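PDB 5JCD: chitin elicitor-binding protein from Oryza sativa subsp. japonica, which binds chitin oligosaccharides released from fungal cell walls and passes the signal on to plant defence responses. Local coordinates for residues P40-A45 with V64-R69; G77-L82 with T127-L132. All coordinates share one frame; numbering follows the deposited sequence.

Interaction 1 (P40-A45 with V64-R69)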
ATOM      1  N   PRO A  40      -7.527  -9.153  14.329  1.00 56.76           N
ATOM      2  CA  PRO A  40      -8.193 -10.268  13.634  1.00 53.59           C
ATOM      3  C   PRO A  40      -8.404 -10.030  12.133  1.00 52.57           C
ATOM      4  O   PRO A  40      -8.375 -10.975  11.347  1.00 48.51           O
ATOM      5  CB  PRO A  40      -9.551 -10.398  14.345  1.00 54.58           C
ATOM      6  CG  PRO A  40      -9.595  -9.372  15.370  1.00 55.12           C
ATOM      7  CD  PRO A  40      -8.314  -8.641  15.466  1.00 47.98           C
ATOM      8  N   ASP A  41      -8.604  -8.784  11.728  1.00 53.69           N
ATOM      9  CA  ASP A  41      -8.725  -8.507  10.307  1.00 49.12           C
ATOM     10  C   ASP A  41      -7.381  -8.708   9.592  1.00 41.13           C
ATOM     11  O   ASP A  41      -7.349  -9.188   8.467  1.00 29.70           O
ATOM     12  CB  ASP A  41      -9.293  -7.109  10.057  1.00 49.67           C
ATOM     13  CG  ASP A  41     -10.773  -6.999  10.430  1.00 61.63           C
ATOM     14  OD1 ASP A  41     -11.460  -8.044  10.549  1.00 53.19           O
ATOM     15  OD2 ASP A  41     -11.252  -5.863  10.623  1.00 69.71           O
ATOM     16  N   LEU A  42      -6.279  -8.354  10.251  1.00 36.51           N
ATOM     17  CA  LEU A  42      -4.961  -8.567   9.647  1.00 42.47           C
ATOM     18  C   LEU A  42      -4.728 -10.060   9.423  1.00 45.69           C
ATOM     19  O   LEU A  42      -4.290 -10.467   8.353  1.00 52.51           O
ATOM     20  CB  LEU A  42      -3.835  -7.940  10.498  1.00 40.56           C
ATOM     21  CG  LEU A  42      -2.418  -7.968   9.899  1.00 46.86           C
ATOM     22  CD1 LEU A  42      -2.416  -7.375   8.478  1.00 29.50           C
ATOM     23  CD2 LEU A  42      -1.386  -7.206  10.771  1.00 24.38           C
ATOM     24  N   LEU A  43      -5.055 -10.868  10.429  1.00 49.44           N
ATOM     25  CA  LEU A  43      -4.910 -12.324  10.360  1.00 44.40           C
ATOM     26  C   LEU A  43      -5.746 -12.950   9.252  1.00 42.75           C
ATOM     27  O   LEU A  43      -5.271 -13.818   8.502  1.00 39.90           O
ATOM     28  CB  LEU A  43      -5.273 -12.944  11.713  1.00 55.09           C
ATOM     29  CG  LEU A  43      -4.402 -12.465  12.889  1.00 60.84           C
ATOM     30  CD1 LEU A  43      -4.937 -12.952  14.232  1.00 65.52           C
ATOM     31  CD2 LEU A  43      -2.954 -12.882  12.719  1.00 54.59           C
ATOM     32  N   GLY A  44      -6.995 -12.511   9.147  1.00 41.11           N
ATOM     33  CA  GLY A  44      -7.886 -12.996   8.109  1.00 34.61           C
ATOM     34  C   GLY A  44      -7.427 -12.620   6.705  1.00 40.87           C
ATOM     35  O   GLY A  44      -7.575 -13.393   5.759  1.00 40.90           O
ATOM     36  N   ALA A  45      -6.931 -11.396   6.556  1.00 42.38           N
ATOM     37  CA  ALA A  45      -6.378 -10.950   5.279  1.00 42.47           C
ATOM     38  C   ALA A  45      -5.188 -11.807   4.840  1.00 35.42           C
ATOM     39  O   ALA A  45      -4.863 -11.875   3.664  1.00 38.69           O
ATOM     40  CB  ALA A  45      -5.976  -9.497   5.359  1.00 41.30           C
ATOM     41  N   VAL A  64       3.143  -9.439   3.746  1.00 32.87           N
ATOM     42  CA  VAL A  64       1.933  -9.472   4.532  1.00 30.24           C
ATOM     43  C   VAL A  64       0.940  -8.536   3.909  1.00 28.66           C
ATOM     44  O   VAL A  64       1.245  -7.380   3.635  1.00 30.31           O
ATOM     45  CB  VAL A  64       2.156  -8.967   5.982  1.00 41.02           C
ATOM     46  CG1 VAL A  64       0.847  -9.058   6.799  1.00 37.27           C
ATOM     47  CG2 VAL A  64       3.254  -9.741   6.655  1.00 34.87           C
ATOM     48  N   LYS A  65      -0.276  -9.025   3.733  1.00 24.65           N
ATOM     49  CA  LYS A  65      -1.343  -8.206   3.223  1.00 26.91           C
ATOM     50  C   LYS A  65      -1.850  -7.298   4.327  1.00 28.94           C
ATOM     51  O   LYS A  65      -2.315  -7.766   5.350  1.00 36.73           O
ATOM     52  CB  LYS A  65      -2.457  -9.109   2.750  1.00 31.99           C
ATOM     53  CG  LYS A  65      -3.373  -8.505   1.698  1.00 43.50           C
ATOM     54  CD  LYS A  65      -4.267  -9.618   1.138  1.00 42.63           C
ATOM     55  CE  LYS A  65      -5.063  -9.203  -0.076  1.00 46.92           C
ATOM     56  NZ  LYS A  65      -6.007  -8.108   0.208  1.00 45.09           N
ATOM     57  N   ILE A  66      -1.806  -6.000   4.108  1.00 29.69           N
ATOM     58  CA  ILE A  66      -2.263  -5.074   5.129  1.00 27.12           C
ATOM     59  C   ILE A  66      -3.434  -4.250   4.607  1.00 29.43           C
ATOM     60  O   ILE A  66      -3.268  -3.469   3.693  1.00 38.47           O
ATOM     61  CB  ILE A  66      -1.112  -4.178   5.645  1.00 37.01           C
ATOM     62  CG1 ILE A  66       0.014  -5.075   6.188  1.00 34.20           C
ATOM     63  CG2 ILE A  66      -1.626  -3.183   6.695  1.00 34.62           C
ATOM     64  CD1 ILE A  66       1.163  -4.354   6.783  1.00 41.08           C
ATOM     65  N   PRO A  67      -4.638  -4.487   5.160  1.00 28.63           N
ATOM     66  CA  PRO A  67      -5.887  -3.786   4.819  1.00 39.40           C
ATOM     67  C   PRO A  67      -5.992  -2.438   5.497  1.00 40.75           C
ATOM     68  O   PRO A  67      -5.423  -2.246   6.571  1.00 38.10           O
ATOM     69  CB  PRO A  67      -6.996  -4.724   5.339  1.00 37.18           C
ATOM     70  CG  PRO A  67      -6.342  -5.717   6.211  1.00 47.29           C
ATOM     71  CD  PRO A  67      -4.840  -5.501   6.206  1.00 40.20           C
ATOM     72  N   PHE A  68      -6.667  -1.496   4.855  1.00 33.04           N
ATOM     73  CA  PHE A  68      -6.873  -0.207   5.480  1.00 34.93           C
ATOM     74  C   PHE A  68      -8.042   0.520   4.849  1.00 33.11           C
ATOM     75  O   PHE A  68      -8.538   0.122   3.808  1.00 31.36           O
ATOM     76  CB  PHE A  68      -5.597   0.655   5.397  1.00 33.60           C
ATOM     77  CG  PHE A  68      -5.096   0.881   3.996  1.00 37.39           C
ATOM     78  CD1 PHE A  68      -5.550   1.957   3.247  1.00 37.44           C
ATOM     79  CD2 PHE A  68      -4.165   0.014   3.429  1.00 20.07           C
ATOM     80  CE1 PHE A  68      -5.090   2.154   1.961  1.00 41.12           C
ATOM     81  CE2 PHE A  68      -3.711   0.206   2.155  1.00 29.97           C
ATOM     82  CZ  PHE A  68      -4.164   1.272   1.411  1.00 30.73           C
ATOM     83  N   ARG A  69      -8.462   1.607   5.482  1.00 34.25           N
ATOM     84  CA  ARG A  69      -9.508   2.431   4.933  1.00 37.16           C
ATOM     85  C   ARG A  69      -8.956   3.400   3.921  1.00 37.91           C
ATOM     86  O   ARG A  69      -8.057   4.163   4.208  1.00 40.26           O
ATOM     87  CB  ARG A  69     -10.246   3.173   6.044  1.00 35.04           C
ATOM     88  CG  ARG A  69     -11.729   3.387   5.737  1.00 52.23           C
ATOM     89  CD  ARG A  69     -12.180   4.784   6.127  1.00 66.78           C
ATOM     90  NE  ARG A  69     -11.841   5.065   7.520  1.00 71.60           N
ATOM     91  CZ  ARG A  69     -11.995   6.247   8.103  1.00 76.57           C
ATOM     92  NH1 ARG A  69     -12.486   7.260   7.408  1.00 83.43           N
ATOM     93  NH2 ARG A  69     -11.664   6.415   9.377  1.00 73.84           N
TER
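Val-64 opens the contact: its CG1 lies 4.0 Å from CD1 of Leu-42, a methyl of helix 39-45. Leu-42 CG is anti to its backbone N (chi1 -174°) and chi2 of 52° sets CD1, which comes nearer the strand than the CB direction suggests. At Lys-65 the backbone oxygen meets this methyl, Leu-42 CD1 standing 3.2 Å from Lys-65 O. The aliphatic part of Lys-65 passes the end of segment 40-45, with CD 3.4 Å from Ala-45 O. Ile-66 turns its CB away from the helix, yet its CG1 still comes within 4.1 Å of Leu-42 CD1. Pro-67 uses two ring atoms: CD is 3.8 Å from Leu-42 CD1, the side chains crossing at about a right angle, and CG is 3.9 Å from Ala-45 CB. Tyr-27 and Val-31 also touch Leu-42; helices 27-34 and 39-45 lie in the chain between the paired antiparallel strands 12-20 and 63-72. The axes of the two short segments pass 7.7 Å apart, their N-to-C directions at 132°. Direct contacts are apolar or carbon-to-carbonyl, so the polar tie runs through the next residue, Asn-46, whose side chain bonds both Leu-42 O and Lys-65 N.

Interaction 2 (G77-L82 with T127-L132)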
ATOM      1  N   GLY A  77      -6.807   8.211  -4.423  1.00 40.82           N
ATOM      2  CA  GLY A  77      -7.200   7.480  -3.238  1.00 41.97           C
ATOM      3  C   GLY A  77      -6.006   7.367  -2.303  1.00 40.55           C
ATOM      4  O   GLY A  77      -4.928   6.997  -2.732  1.00 37.12           O
ATOM      5  N   GLN A  78      -6.191   7.675  -1.027  1.00 27.70           N
ATOM      6  CA  GLN A  78      -5.106   7.586  -0.054  1.00 35.59           C
ATOM      7  C   GLN A  78      -5.600   6.891   1.194  1.00 33.93           C
ATOM      8  O   GLN A  78      -6.774   6.993   1.526  1.00 34.31           O
ATOM      9  CB  GLN A  78      -4.599   8.992   0.311  1.00 35.56           C
ATOM     10  CG  GLN A  78      -4.097   9.746  -0.910  1.00 39.27           C
ATOM     11  CD  GLN A  78      -3.991  11.220  -0.676  1.00 48.86           C
ATOM     12  OE1 GLN A  78      -4.855  11.822  -0.037  1.00 53.90           O
ATOM     13  NE2 GLN A  78      -2.904  11.814  -1.163  1.00 42.74           N
ATOM     14  N   SER A  79      -4.711   6.180   1.877  1.00 34.16           N
ATOM     15  CA  SER A  79      -5.060   5.582   3.160  1.00 30.20           C
ATOM     16  C   SER A  79      -5.500   6.734   4.076  1.00 37.50           C
ATOM     17  O   SER A  79      -4.874   7.791   4.116  1.00 33.54           O
ATOM     18  CB  SER A  79      -3.863   4.817   3.733  1.00 37.88           C
ATOM     19  OG  SER A  79      -2.740   5.660   3.922  1.00 34.02           O
ATOM     20  N   ASP A  80      -6.610   6.547   4.768  1.00 45.58           N
ATOM     21  CA  ASP A  80      -7.348   7.666   5.352  1.00 42.33           C
ATOM     22  C   ASP A  80      -6.751   8.216   6.659  1.00 43.31           C
ATOM     23  O   ASP A  80      -7.122   7.791   7.756  1.00 44.96           O
ATOM     24  CB  ASP A  80      -8.786   7.227   5.554  1.00 41.19           C
ATOM     25  CG  ASP A  80      -9.706   8.371   5.906  1.00 47.16           C
ATOM     26  OD1 ASP A  80      -9.281   9.537   5.863  1.00 56.33           O
ATOM     27  OD2 ASP A  80     -10.880   8.086   6.186  1.00 48.55           O
ATOM     28  N   ARG A  81      -5.846   9.180   6.522  1.00 49.98           N
ATOM     29  CA  ARG A  81      -5.127   9.797   7.649  1.00 50.24           C
ATOM     30  C   ARG A  81      -4.359   8.798   8.511  1.00 45.60           C
ATOM     31  O   ARG A  81      -3.922   9.133   9.600  1.00 59.34           O
ATOM     32  CB  ARG A  81      -6.047  10.693   8.493  1.00 46.79           C
ATOM     33  CG  ARG A  81      -6.740  11.778   7.672  1.00 57.48           C
ATOM     34  CD  ARG A  81      -5.745  12.836   7.219  1.00 75.06           C
ATOM     35  NE  ARG A  81      -6.214  13.607   6.065  1.00 86.66           N
ATOM     36  CZ  ARG A  81      -5.732  14.799   5.713  1.00 89.16           C
ATOM     37  NH1 ARG A  81      -4.773  15.375   6.436  1.00 89.19           N
ATOM     38  NH2 ARG A  81      -6.212  15.422   4.643  1.00 83.07           N
ATOM     39  N   LEU A  82      -4.194   7.582   7.997  1.00 43.25           N
ATOM     40  CA  LEU A  82      -3.384   6.530   8.606  1.00 35.31           C
ATOM     41  C   LEU A  82      -2.619   5.867   7.484  1.00 38.31           C
ATOM     42  O   LEU A  82      -3.040   5.950   6.325  1.00 37.54           O
ATOM     43  CB  LEU A  82      -4.280   5.499   9.277  1.00 36.79           C
ATOM     44  CG  LEU A  82      -4.978   6.007  10.532  1.00 42.35           C
ATOM     45  CD1 LEU A  82      -6.110   5.079  10.954  1.00 31.73           C
ATOM     46  CD2 LEU A  82      -3.937   6.146  11.640  1.00 46.36           C
ATOM     47  N   THR A 127       4.961  13.757  13.836  1.00 63.33           N
ATOM     48  CA  THR A 127       4.109  12.739  13.234  1.00 66.88           C
ATOM     49  C   THR A 127       3.816  13.055  11.771  1.00 64.85           C
ATOM     50  O   THR A 127       3.439  14.178  11.421  1.00 61.15           O
ATOM     51  CB  THR A 127       2.769  12.600  13.957  1.00 65.15           C
ATOM     52  OG1 THR A 127       2.151  13.885  14.020  1.00 73.40           O
ATOM     53  CG2 THR A 127       2.948  12.036  15.371  1.00 59.03           C
ATOM     54  N   LEU A 128       3.992  12.049  10.922  1.00 57.78           N
ATOM     55  CA  LEU A 128       3.740  12.186   9.492  1.00 57.41           C
ATOM     56  C   LEU A 128       2.596  11.254   9.078  1.00 54.06           C
ATOM     57  O   LEU A 128       2.545  10.088   9.495  1.00 50.03           O
ATOM     58  CB  LEU A 128       4.996  11.835   8.688  1.00 60.04           C
ATOM     59  CG  LEU A 128       6.306  12.599   8.879  1.00 62.79           C
ATOM     60  CD1 LEU A 128       7.440  11.892   8.149  1.00 58.70           C
ATOM     61  CD2 LEU A 128       6.156  14.019   8.365  1.00 59.49           C
ATOM     62  N   TRP A 129       1.665  11.772   8.284  1.00 57.29           N
ATOM     63  CA  TRP A 129       0.645  10.932   7.660  1.00 52.23           C
ATOM     64  C   TRP A 129       1.239  10.309   6.409  1.00 49.21           C
ATOM     65  O   TRP A 129       1.642  11.024   5.497  1.00 48.20           O
ATOM     66  CB  TRP A 129      -0.581  11.763   7.269  1.00 51.18           C
ATOM     67  CG  TRP A 129      -1.565  11.020   6.389  1.00 54.12           C
ATOM     68  CD1 TRP A 129      -1.881   9.683   6.451  1.00 50.87           C
ATOM     69  CD2 TRP A 129      -2.326  11.558   5.292  1.00 56.00           C
ATOM     70  NE1 TRP A 129      -2.804   9.369   5.485  1.00 55.95           N
ATOM     71  CE2 TRP A 129      -3.098  10.493   4.756  1.00 53.88           C
ATOM     72  CE3 TRP A 129      -2.445  12.836   4.721  1.00 47.98           C
ATOM     73  CZ2 TRP A 129      -3.975  10.663   3.670  1.00 35.37           C
ATOM     74  CZ3 TRP A 129      -3.320  13.008   3.637  1.00 51.72           C
ATOM     75  CH2 TRP A 129      -4.072  11.919   3.121  1.00 39.77           C
ATOM     76  N   ILE A 130       1.262   8.983   6.344  1.00 45.45           N
ATOM     77  CA  ILE A 130       1.747   8.295   5.155  1.00 43.12           C
ATOM     78  C   ILE A 130       0.554   7.924   4.248  1.00 45.70           C
ATOM     79  O   ILE A 130      -0.250   7.064   4.592  1.00 38.75           O
ATOM     80  CB  ILE A 130       2.522   7.016   5.550  1.00 39.44           C
ATOM     81  CG1 ILE A 130       3.607   7.331   6.589  1.00 39.12           C
ATOM     82  CG2 ILE A 130       3.097   6.322   4.327  1.00 36.34           C
ATOM     83  CD1 ILE A 130       4.665   8.337   6.126  1.00 38.11           C
ATOM     84  N   PRO A 131       0.440   8.570   3.080  1.00 39.98           N
ATOM     85  CA  PRO A 131      -0.692   8.303   2.186  1.00 37.84           C
ATOM     86  C   PRO A 131      -0.495   7.071   1.293  1.00 32.83           C
ATOM     87  O   PRO A 131      -0.234   7.226   0.106  1.00 32.79           O
ATOM     88  CB  PRO A 131      -0.715   9.545   1.300  1.00 43.62           C
ATOM     89  CG  PRO A 131       0.749   9.921   1.188  1.00 41.00           C
ATOM     90  CD  PRO A 131       1.357   9.580   2.530  1.00 37.85           C
ATOM     91  N   LEU A 132      -0.636   5.872   1.843  1.00 35.16           N
ATOM     92  CA  LEU A 132      -0.590   4.653   1.021  1.00 34.73           C
ATOM     93  C   LEU A 132      -1.572   4.724  -0.151  1.00 36.30           C
ATOM     94  O   LEU A 132      -2.722   5.182  -0.008  1.00 38.67           O
ATOM     95  CB  LEU A 132      -0.895   3.429   1.881  1.00 30.18           C
ATOM     96  CG  LEU A 132      -0.005   3.315   3.121  1.00 28.57           C
ATOM     97  CD1 LEU A 132      -0.486   2.215   4.021  1.00 31.29           C
ATOM     98  CD2 LEU A 132       1.438   3.038   2.684  1.00 35.31           C
TER
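Arg-81 and Trp-129 meet flat to flat: the guanidinium lies over the indole with the planes 14° apart and CZ 3.7 Å from Trp-129 CZ3. This is an off-centre cation-pi stack, displaced from the middle of the six-membered ring. On the same residue, Arg-81 CA makes a CH-pi contact over the five-membered ring, 3.5 Å from its centroid. The chain bends at chi2 (-70°), which turns CD back toward the indole, 4.1 Å from Trp-129 CD2. In the ring plane, NE1 donates to Ser-79 O at 2.9 Å, with an N-H...O angle of 132°. Pro-131 CB sits off-centre beneath the opposite face. The Gln-78 amide stands nearly upright to the indole, bringing OE1 3.3 Å from Trp-129 CH2, and the Gln-78 side chain also touches Pro-131 CB. Trp-129 ends strand 127-129, which pairs antiparallel with strand 84-86 in the first LysM domain; segment 77-82 runs out of strand 76-79 into a loop. Next to this, Ser-79 N donates to Leu-132 O at 2.9 Å, and Leu-132 N reaches Ser-79 OG in a weak bond. Inverse gamma turns centred on Asp-80 and Pro-131 shape the two chains here. Farther out, Asn-114, a chitin-binding residue, accepts a hydrogen bond from Trp-129 N through OD1, and Ala-113 of helix 107-113 touches the indole.

How the interactions relate
Interactions 1 and 2 have centres 16 Å apart and follow in series along the chain, joined through the neighbouring antiparallel strands 63-72 and 76-79. Phe-68 bridges to interaction 2: its CD1 is 3.4 Å from Ser-79 CB and its CZ 3.9 Å from Leu-132 CB. Arg-69 and Asp-80 also form a salt bridge between the two, though its modelled length is doubtfully short. Interaction 2 includes Thr-127, which binds chitin, and abuts chitin-binding Asn-114, whose side chain is about 4 Å from that of Trp-129. Interaction 1 stands off, the Ile-66 side chain about 9 Å from that of chitin-binding Pro-22 and the Val-64 side chain about 13 Å from an N-acetylglucosamine, probably the glycan on Asn-61.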